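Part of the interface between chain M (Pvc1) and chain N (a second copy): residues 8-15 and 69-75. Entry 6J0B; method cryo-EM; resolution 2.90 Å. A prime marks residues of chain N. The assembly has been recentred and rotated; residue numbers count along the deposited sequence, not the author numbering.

Chain M (8-15) IAVEYPIP
Chain N 69-75: GVFPGKT

A proline has no backbone N-H to donate, yet its ring can pack against apolar side chains and carbonyl oxygens; the Pvc1 contact is a compact example, burying 398 Å² between the two stretches. At its apolar centre lies Ile14, extended (phi/psi -99/128), its CA-to-CB bond directed toward the partner and its rotamer m, t. Its CD1 lies 4.0 Å from Pro72′ CB and 4.2 Å from Val70′ CG1, Val70′ being in the t rotamer. Beside it, Pro13 (-68/162, C-gamma exo) covers one face of the Phe71′ ring: Pro13 CG sits 4.1 Å from the ring centroid, 28° off the normal, a CH-pi contact. Phe71′ (-111/149) starts with CA-to-CB pointing away, but the end of its side chain comes nearer, with chi1 at -79° (m) and chi2 at 73°, and the CA atoms of Pro13 and Phe71′ are 4.6 Å apart.

The backbones also meet directly. Ile14 N donates a hydrogen bond to Val70′ O (3.1 Å, 152° at the hydrogen), and the same oxygen receives a CA-H...O contact from Pro13 CA at 3.4 Å. Val70′ itself is extended at -89/123.

Farther out, the chain M helix ends at Glu11, with Tyr12 N donating a hydrogen bond to Ile8 O at 3.2 Å; Tyr12 then leaves helical geometry at -98/152. Carbonyls of this segment meet chain N: Glu11 O approaches the Phe71′ ring edge, 3.1 Å from CE2, while Pro72′ (-72/-31, C-gamma endo) places CG 3.3 Å from Val10 O and CD 3.3 Å from Tyr12 O. The CA atoms of Val10 and Pro72′ stand 6.3 Å apart. At the polar margin, Lys74′ (-115/121), with rotamers m, p, p, t, brings NZ to 3.5 Å from Val10 O.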

# COMPACT_ATOMS: atom_id res chain seq x y z
N ILE M 8 -26.16 41.75 -3.22
CA ILE M 8 -25.52 40.59 -2.60
C ILE M 8 -26.21 39.30 -3.05
O ILE M 8 -25.56 38.26 -3.21
CB ILE M 8 -25.53 40.77 -1.07
CG1 ILE M 8 -24.72 42.01 -0.70
CG2 ILE M 8 -24.97 39.55 -0.34
CD1 ILE M 8 -24.46 42.19 0.76
N ALA M 9 -27.51 39.36 -3.33
CA ALA M 9 -28.23 38.19 -3.83
C ALA M 9 -27.80 37.80 -5.24
O ALA M 9 -28.03 36.65 -5.64
CB ALA M 9 -29.73 38.46 -3.81
N VAL M 10 -27.20 38.71 -5.99
CA VAL M 10 -26.79 38.42 -7.36
C VAL M 10 -25.29 38.15 -7.45
O VAL M 10 -24.86 37.25 -8.18
CB VAL M 10 -27.20 39.59 -8.28
CG1 VAL M 10 -26.96 39.25 -9.73
CG2 VAL M 10 -28.66 39.94 -8.06
N GLU M 11 -24.47 38.88 -6.70
CA GLU M 11 -23.03 38.82 -6.90
C GLU M 11 -22.29 37.95 -5.90
O GLU M 11 -21.15 37.57 -6.17
CB GLU M 11 -22.42 40.22 -6.81
CG GLU M 11 -22.81 41.14 -7.94
CD GLU M 11 -22.96 42.57 -7.48
OE1 GLU M 11 -23.15 42.78 -6.27
OE2 GLU M 11 -22.88 43.48 -8.33
N TYR M 12 -22.87 37.63 -4.80
CA TYR M 12 -22.02 37.05 -3.77
C TYR M 12 -22.12 35.53 -3.77
O TYR M 12 -23.14 34.97 -4.16
CB TYR M 12 -22.41 37.60 -2.41
CG TYR M 12 -21.70 38.87 -2.04
CD1 TYR M 12 -21.70 39.96 -2.90
CD2 TYR M 12 -21.03 38.99 -0.84
CE1 TYR M 12 -21.05 41.12 -2.57
CE2 TYR M 12 -20.38 40.15 -0.51
CZ TYR M 12 -20.39 41.21 -1.38
OH TYR M 12 -19.74 42.37 -1.04
N PRO M 13 -21.07 34.83 -3.34
CA PRO M 13 -21.13 33.36 -3.29
C PRO M 13 -22.10 32.88 -2.22
O PRO M 13 -22.49 33.61 -1.31
CB PRO M 13 -19.70 32.95 -2.95
CG PRO M 13 -18.87 34.10 -3.30
CD PRO M 13 -19.70 35.31 -3.06
N ILE M 14 -22.49 31.62 -2.35
CA ILE M 14 -23.54 31.02 -1.54
C ILE M 14 -22.90 30.24 -0.40
O ILE M 14 -22.03 29.40 -0.67
CB ILE M 14 -24.45 30.11 -2.38
CG1 ILE M 14 -25.00 30.88 -3.57
CG2 ILE M 14 -25.58 29.59 -1.54
CD1 ILE M 14 -25.79 30.03 -4.51
N PRO M 15 -23.28 30.47 0.85
CA PRO M 15 -22.74 29.66 1.95
C PRO M 15 -23.37 28.28 2.01
O PRO M 15 -24.55 28.10 1.70
CB PRO M 15 -23.10 30.49 3.19
CG PRO M 15 -24.29 31.27 2.78
CD PRO M 15 -24.11 31.59 1.34
N GLY N 69 -15.67 29.17 -6.41
CA GLY N 69 -16.84 29.21 -5.57
C GLY N 69 -18.14 29.23 -6.36
O GLY N 69 -18.18 29.59 -7.53
N VAL N 70 -19.22 28.83 -5.69
CA VAL N 70 -20.53 28.72 -6.32
C VAL N 70 -21.26 30.05 -6.21
O VAL N 70 -21.47 30.56 -5.11
CB VAL N 70 -21.36 27.59 -5.67
CG1 VAL N 70 -22.78 27.62 -6.18
CG2 VAL N 70 -20.74 26.26 -5.96
N PHE N 71 -21.64 30.60 -7.35
CA PHE N 71 -22.31 31.87 -7.50
C PHE N 71 -23.76 31.65 -7.95
O PHE N 71 -24.03 30.67 -8.64
CB PHE N 71 -21.55 32.75 -8.50
CG PHE N 71 -20.33 33.40 -7.91
CD1 PHE N 71 -19.19 32.67 -7.64
CD2 PHE N 71 -20.32 34.75 -7.63
CE1 PHE N 71 -18.08 33.26 -7.09
CE2 PHE N 71 -19.21 35.34 -7.09
CZ PHE N 71 -18.09 34.60 -6.82
N PRO N 72 -24.70 32.52 -7.56
CA PRO N 72 -26.12 32.12 -7.62
C PRO N 72 -26.71 32.02 -9.01
O PRO N 72 -27.61 31.21 -9.23
CB PRO N 72 -26.81 33.21 -6.79
CG PRO N 72 -25.93 34.36 -6.90
CD PRO N 72 -24.55 33.82 -6.89
N GLY N 73 -26.25 32.82 -9.97
CA GLY N 73 -26.84 32.73 -11.29
C GLY N 73 -26.10 31.81 -12.24
O GLY N 73 -26.69 31.38 -13.24
N LYS N 74 -24.85 31.49 -11.95
CA LYS N 74 -23.90 31.02 -12.95
C LYS N 74 -23.49 29.58 -12.67
O LYS N 74 -22.97 29.28 -11.59
CB LYS N 74 -22.66 31.91 -12.98
CG LYS N 74 -22.77 33.17 -13.83
CD LYS N 74 -23.57 34.28 -13.16
CE LYS N 74 -23.05 34.59 -11.77
NZ LYS N 74 -23.90 35.58 -11.05
N THR N 75 -23.74 28.69 -13.64
CA THR N 75 -23.12 27.36 -13.72
C THR N 75 -22.61 27.20 -15.14
O THR N 75 -23.30 26.61 -15.98
CB THR N 75 -24.10 26.21 -13.39
OG1 THR N 75 -24.97 25.99 -14.51
CG2 THR N 75 -24.95 26.51 -12.20